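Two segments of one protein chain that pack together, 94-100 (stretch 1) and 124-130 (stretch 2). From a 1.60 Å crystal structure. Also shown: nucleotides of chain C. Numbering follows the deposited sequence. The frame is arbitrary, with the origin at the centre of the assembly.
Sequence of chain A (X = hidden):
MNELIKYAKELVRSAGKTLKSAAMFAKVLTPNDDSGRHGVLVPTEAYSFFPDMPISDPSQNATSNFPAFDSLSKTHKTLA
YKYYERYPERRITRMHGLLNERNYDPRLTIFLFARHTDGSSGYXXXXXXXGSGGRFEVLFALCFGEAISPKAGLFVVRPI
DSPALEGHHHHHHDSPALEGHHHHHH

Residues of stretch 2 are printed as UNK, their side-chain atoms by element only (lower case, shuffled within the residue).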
ATOM      1  N   ARG A  94      -3.803   6.719  -8.337  1.00 15.37           N
ATOM      2  CA  ARG A  94      -5.255   6.375  -8.320  1.00 14.99           C
ATOM      3  C   ARG A  94      -5.679   5.782  -6.961  1.00 14.49           C
ATOM      4  O   ARG A  94      -6.690   5.116  -6.851  1.00 18.92           O
ATOM      5  CB  ARG A  94      -5.640   5.404  -9.512  1.00 18.32           C
ATOM      6  CG  ARG A  94      -5.088   5.849 -10.881  1.00 17.86           C
ATOM      7  CD  ARG A  94      -5.662   4.949 -11.970  1.00 19.83           C
ATOM      8  NE  ARG A  94      -7.126   5.027 -11.989  1.00 21.85           N
ATOM      9  CZ  ARG A  94      -7.872   4.088 -12.602  1.00 21.93           C
ATOM     10  NH1 ARG A  94      -7.271   3.140 -13.301  1.00 23.37           N
ATOM     11  NH2 ARG A  94      -9.187   4.152 -12.532  1.00 23.18           N
ATOM     12  N   MET A  95      -4.932   6.086  -5.878  1.00 15.53           N
ATOM     13  CA  MET A  95      -5.388   5.690  -4.570  1.00 16.71           C
ATOM     14  C   MET A  95      -6.519   6.537  -3.988  1.00 17.09           C
ATOM     15  O   MET A  95      -6.920   7.608  -4.512  1.00 18.64           O
ATOM     16  CB  MET A  95      -4.193   5.700  -3.600  1.00 18.31           C
ATOM     17  CG  MET A  95      -3.257   4.620  -3.977  1.00 20.60           C
ATOM     18  SD  MET A  95      -1.696   4.767  -3.075  1.00 21.22           S
ATOM     19  CE  MET A  95      -1.078   6.114  -4.088  1.00 26.51           C
ATOM     20  N   HIS A  96      -7.094   5.955  -2.925  1.00 20.14           N
ATOM     21  CA  HIS A  96      -8.139   6.618  -2.137  1.00 18.65           C
ATOM     22  C   HIS A  96      -7.800   8.092  -1.768  1.00 19.98           C
ATOM     23  O   HIS A  96      -6.667   8.425  -1.402  1.00 18.75           O
ATOM     24  CB  HIS A  96      -8.398   5.793  -0.869  1.00 20.92           C
ATOM     25  CG  HIS A  96      -9.672   6.136  -0.191  1.00 26.11           C
ATOM     26  ND1 HIS A  96      -9.854   7.321   0.493  1.00 23.93           N
ATOM     27  CD2 HIS A  96     -10.846   5.453  -0.111  1.00 24.11           C
ATOM     28  CE1 HIS A  96     -11.080   7.331   1.001  1.00 26.54           C
ATOM     29  NE2 HIS A  96     -11.699   6.201   0.659  1.00 23.93           N
ATOM     30  N   GLY A  97      -8.762   8.970  -1.992  1.00 22.23           N
ATOM     31  CA  GLY A  97      -8.542  10.403  -1.771  1.00 23.84           C
ATOM     32  C   GLY A  97      -8.256  10.813  -0.334  1.00 22.50           C
ATOM     33  O   GLY A  97      -7.806  11.959  -0.111  1.00 21.30           O
ATOM     34  N   LEU A  98      -8.432   9.913   0.627  1.00 22.18           N
ATOM     35  CA  LEU A  98      -8.062  10.245   2.010  1.00 22.12           C
ATOM     36  C   LEU A  98      -6.613  10.723   2.007  1.00 20.93           C
ATOM     37  O   LEU A  98      -6.238  11.604   2.783  1.00 22.27           O
ATOM     38  CB  LEU A  98      -8.217   9.039   2.958  1.00 23.41           C
ATOM     39  CG  LEU A  98      -7.829   9.340   4.423  1.00 26.75           C
ATOM     40  CD1 LEU A  98      -8.505  10.619   4.977  1.00 34.59           C
ATOM     41  CD2 LEU A  98      -8.188   8.155   5.304  1.00 28.64           C
ATOM     42  N   LEU A  99      -5.790  10.186   1.114  1.00 18.74           N
ATOM     43  CA  LEU A  99      -4.337  10.518   1.227  1.00 18.73           C
ATOM     44  C   LEU A  99      -4.058  11.970   0.821  1.00 20.76           C
ATOM     45  O   LEU A  99      -2.986  12.508   1.112  1.00 21.39           O
ATOM     46  CB  LEU A  99      -3.478   9.628   0.352  1.00 17.20           C
ATOM     47  CG  LEU A  99      -3.411   8.156   0.733  1.00 18.74           C
ATOM     48  CD1 LEU A  99      -2.490   7.474  -0.271  1.00 21.15           C
ATOM     49  CD2 LEU A  99      -2.964   8.000   2.169  1.00 19.97           C
ATOM     50  N   ASN A 100      -5.017  12.616   0.157  1.00 17.41           N
ATOM     51  CA  ASN A 100      -4.690  13.953  -0.305  1.00 17.39           C
ATOM     52  C   ASN A 100      -4.665  15.013   0.825  1.00 25.26           C
ATOM     53  O   ASN A 100      -4.026  16.079   0.673  1.00 30.81           O
ATOM     54  CB  ASN A 100      -5.696  14.334  -1.402  1.00 17.60           C
ATOM     55  CG  ASN A 100      -5.439  13.571  -2.655  1.00 15.90           C
ATOM     56  OD1 ASN A 100      -4.285  13.219  -2.982  1.00 18.84           O
ATOM     57  ND2 ASN A 100      -6.537  13.245  -3.387  1.00 19.32           N
ATOM     58  N   UNK A 124      -4.527  -5.718  -1.913  1.00 23.95           N
ATOM     59  CA  UNK A 124      -5.417  -4.996  -0.987  1.00 21.19           C
ATOM     60  C   UNK A 124      -4.750  -3.706  -0.602  1.00 22.54           C
ATOM     61  O   UNK A 124      -3.548  -3.698  -0.448  1.00 22.80           O
ATOM     62  c   UNK A 124      -5.661  -8.156  -0.571  1.00 22.96           C
ATOM     63  c   UNK A 124      -5.653  -5.783   0.281  1.00 21.60           C
ATOM     64  o   UNK A 124      -8.503 -10.612  -0.762  1.00 30.27           O
ATOM     65  c   UNK A 124      -6.360  -9.363  -0.833  1.00 23.67           C
ATOM     66  c   UNK A 124      -7.721  -7.201   0.301  1.00 23.26           C
ATOM     67  c   UNK A 124      -6.350  -7.061   0.006  1.00 23.86           C
ATOM     68  c   UNK A 124      -8.419  -8.394   0.041  1.00 23.13           C
ATOM     69  c   UNK A 124      -7.746  -9.454  -0.529  1.00 25.29           C
ATOM     70  N   UNK A 125      -5.553  -2.660  -0.411  1.00 20.43           N
ATOM     71  CA  UNK A 125      -4.992  -1.376   0.017  1.00 20.09           C
ATOM     72  C   UNK A 125      -5.775  -0.792   1.138  1.00 22.16           C
ATOM     73  O   UNK A 125      -7.001  -0.742   1.098  1.00 23.05           O
ATOM     74  c   UNK A 125      -3.025   2.747  -0.573  1.00 27.27           C
ATOM     75  c   UNK A 125      -5.396   3.261  -0.332  1.00 31.57           C
ATOM     76  c   UNK A 125      -5.701   1.898  -0.618  1.00 28.90           C
ATOM     77  c   UNK A 125      -4.045   3.678  -0.307  1.00 28.92           C
ATOM     78  c   UNK A 125      -3.368   1.386  -0.859  1.00 26.95           C
ATOM     79  c   UNK A 125      -4.691   0.979  -0.877  1.00 26.12           C
ATOM     80  c   UNK A 125      -5.018  -0.432  -1.194  1.00 25.11           C
ATOM     81  N   UNK A 126      -5.074  -0.236   2.137  1.00 19.45           N
ATOM     82  CA  UNK A 126      -5.684   0.442   3.269  1.00 17.38           C
ATOM     83  C   UNK A 126      -4.837   1.689   3.552  1.00 18.39           C
ATOM     84  O   UNK A 126      -3.685   1.738   3.176  1.00 18.76           O
ATOM     85  c   UNK A 126      -6.630  -0.024   5.607  1.00 23.24           C
ATOM     86  o   UNK A 126      -7.357   0.970   5.490  1.00 23.43           O
ATOM     87  c   UNK A 126      -5.706  -0.482   4.475  1.00 21.76           C
ATOM     88  o   UNK A 126      -6.711  -0.767   6.613  1.00 23.40           O
ATOM     89  N   UNK A 127      -5.456   2.700   4.142  1.00 18.41           N
ATOM     90  CA  UNK A 127      -4.676   3.891   4.487  1.00 23.99           C
ATOM     91  C   UNK A 127      -5.331   4.669   5.574  1.00 25.19           C
ATOM     92  O   UNK A 127      -6.505   4.476   5.900  1.00 23.43           O
ATOM     93  c   UNK A 127      -4.455   4.753   3.288  1.00 22.59           C
ATOM     94  s   UNK A 127      -5.968   5.558   2.741  1.00 26.81           S
ATOM     95  N   UNK A 128      -4.549   5.555   6.174  1.00 19.13           N
ATOM     96  CA  UNK A 128      -4.951   6.209   7.379  1.00 19.78           C
ATOM     97  C   UNK A 128      -4.154   7.475   7.614  1.00 17.83           C
ATOM     98  O   UNK A 128      -3.081   7.651   7.078  1.00 20.59           O
ATOM     99  c   UNK A 128      -4.770   5.252   8.584  1.00 22.41           C
ATOM    100  N   UNK A 129      -4.747   8.357   8.421  1.00 20.12           N
ATOM    101  CA  UNK A 129      -4.002   9.502   8.911  1.00 20.48           C
ATOM    102  C   UNK A 129      -4.240   9.687  10.413  1.00 20.53           C
ATOM    103  O   UNK A 129      -4.856   8.845  11.065  1.00 22.74           O
ATOM    104  o   UNK A 129      -6.378  11.140   9.380  1.00 24.96           O
ATOM    105  n   UNK A 129      -6.277  11.940   7.265  1.00 23.10           N
ATOM    106  c   UNK A 129      -5.771  11.269   8.312  1.00 21.41           C
ATOM    107  c   UNK A 129      -4.343  10.758   8.102  1.00 21.22           C
ATOM    108  N   UNK A 130      -3.684  10.784  10.947  1.00 20.69           N
ATOM    109  CA  UNK A 130      -3.666  10.952  12.386  1.00 22.54           C
ATOM    110  C   UNK A 130      -4.654  11.988  12.886  1.00 24.88           C
ATOM    111  O   UNK A 130      -4.501  12.521  13.998  1.00 25.99           O
ATOM    112  c   UNK A 130      -2.252  11.331  12.828  1.00 24.96           C
ATOM    113  o   UNK A 130      -1.348  10.301  12.475  1.00 23.13           O
TER
ATOM    114  P    DC C   2      -7.925   8.574 -10.463  1.00 18.75           P
ATOM    115  OP1  DC C   2      -8.403   7.336 -11.166  1.00 20.13           O
ATOM    116  OP2  DC C   2      -7.782   8.583  -8.963  1.00 19.62           O
ATOM    117  O5'  DC C   2      -6.591   9.009 -11.160  1.00 17.68           O
ATOM    118  C5'  DC C   2      -6.455   8.994 -12.589  1.00 16.92           C
ATOM    119  C4'  DC C   2      -5.258   9.808 -13.028  1.00 17.79           C
ATOM    120  O4'  DC C   2      -5.364  11.168 -12.580  1.00 17.99           O
ATOM    121  C3'  DC C   2      -3.936   9.289 -12.480  1.00 16.17           C
ATOM    122  O3'  DC C   2      -3.331   8.522 -13.568  1.00 17.94           O
ATOM    123  C2'  DC C   2      -3.163  10.590 -12.126  1.00 17.80           C
ATOM    124  C1'  DC C   2      -4.085  11.685 -12.742  1.00 18.54           C
ATOM    125  N1   DC C   2      -4.023  13.013 -12.057  1.00 19.28           N
ATOM    126  C2   DC C   2      -3.868  14.148 -12.904  1.00 18.99           C
ATOM    127  O2   DC C   2      -3.766  13.975 -14.108  1.00 20.60           O
ATOM    128  N3   DC C   2      -3.749  15.343 -12.345  1.00 18.31           N
ATOM    129  C4   DC C   2      -3.943  15.480 -11.018  1.00 20.69           C
ATOM    130  N4   DC C   2      -3.828  16.732 -10.510  1.00 20.47           N
ATOM    131  C5   DC C   2      -4.138  14.358 -10.133  1.00 19.52           C
ATOM    132  C6   DC C   2      -4.194  13.139 -10.698  1.00 20.22           C
HETATM  133  O   HOH W   1      -4.613  12.179   4.912  1.00 24.62           O

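Position 124 lies within the strand, which begins earlier in the chain, and has eight side-chain atoms: one carbon leads to a six-carbon ring that bears a single oxygen at its far end. Its side chain stays 11.5 Å or more from stretch 1. A phenol of this kind identifies Tyr124, and its hydroxyl is hydrogen-bonded elsewhere in the structure.

At position 125 the side chain has seven carbons, one followed by a six-membered ring, with no heteroatom. It points toward stretch 1 and reaches Met95, the CB of His96 and the CD1 of Leu99. The bare ring makes this Phe125. Met95 CG lies over one face, 4.2 Å from the ring centroid and 28° off the normal, a CH-pi contact, while Met95 SD comes to 3.5 Å from Phe125 CE2. The edge is lined by His96 CB, 4.0 Å from Phe125 CE1, and by Leu99 CD1, 4.1 Å from Phe125 CZ.

Position 126 carries two carbons, the second bonded to two oxygens, and its CA-to-CB bond points away from stretch 1, which it does not touch. The short carboxylate is that of Asp126. Its OD1 accepts a weak hydrogen bond from the backbone N of position 127 at 2.9 Å, and both carboxylate oxygens have partners elsewhere in the structure.

One carbon and one sulfur make up the side chain at 127, directed toward stretch 1 among His96, Leu98 and Leu99; the residue is Cys127. Its CB is 3.7 Å from Leu99 CD2, and its SG is 4.1 Å from Leu98 CB.

At 128 the side chain is a lone carbon that points away from stretch 1, so the contact falls to the backbone, with the CA 4.3 Å from Leu98 CD2; this is Ala128.

Beyond the strand, position 129 has two carbons, the second carrying one oxygen and one nitrogen, the latter 3.5 Å from Leu98 CD1; the amide defines Asn129. Its ND2 donates to a water at 2.9 Å from ND2; that water in turn donates to Leu98 O, 2.7 Å from the water oxygen.

Position 130, one carbon and one oxygen out of reach of stretch 1, is Ser130.

The contact is therefore mainly apolar. Phe125 and Cys127, two residues apart on the extended strand, both point toward stretch 1 and meet Met95, Leu98 and Leu99. No direct hydrogen bond crosses between the stretches; the water joins Leu98 to Asn129. Within stretch 1, Leu98 N donates to His96 ND1 at 3.0 Å, and Leu99 N to His96 O at 3.2 Å, bracing the turn that presents both leucines.

Stretch 2 124-130: YFDCANS
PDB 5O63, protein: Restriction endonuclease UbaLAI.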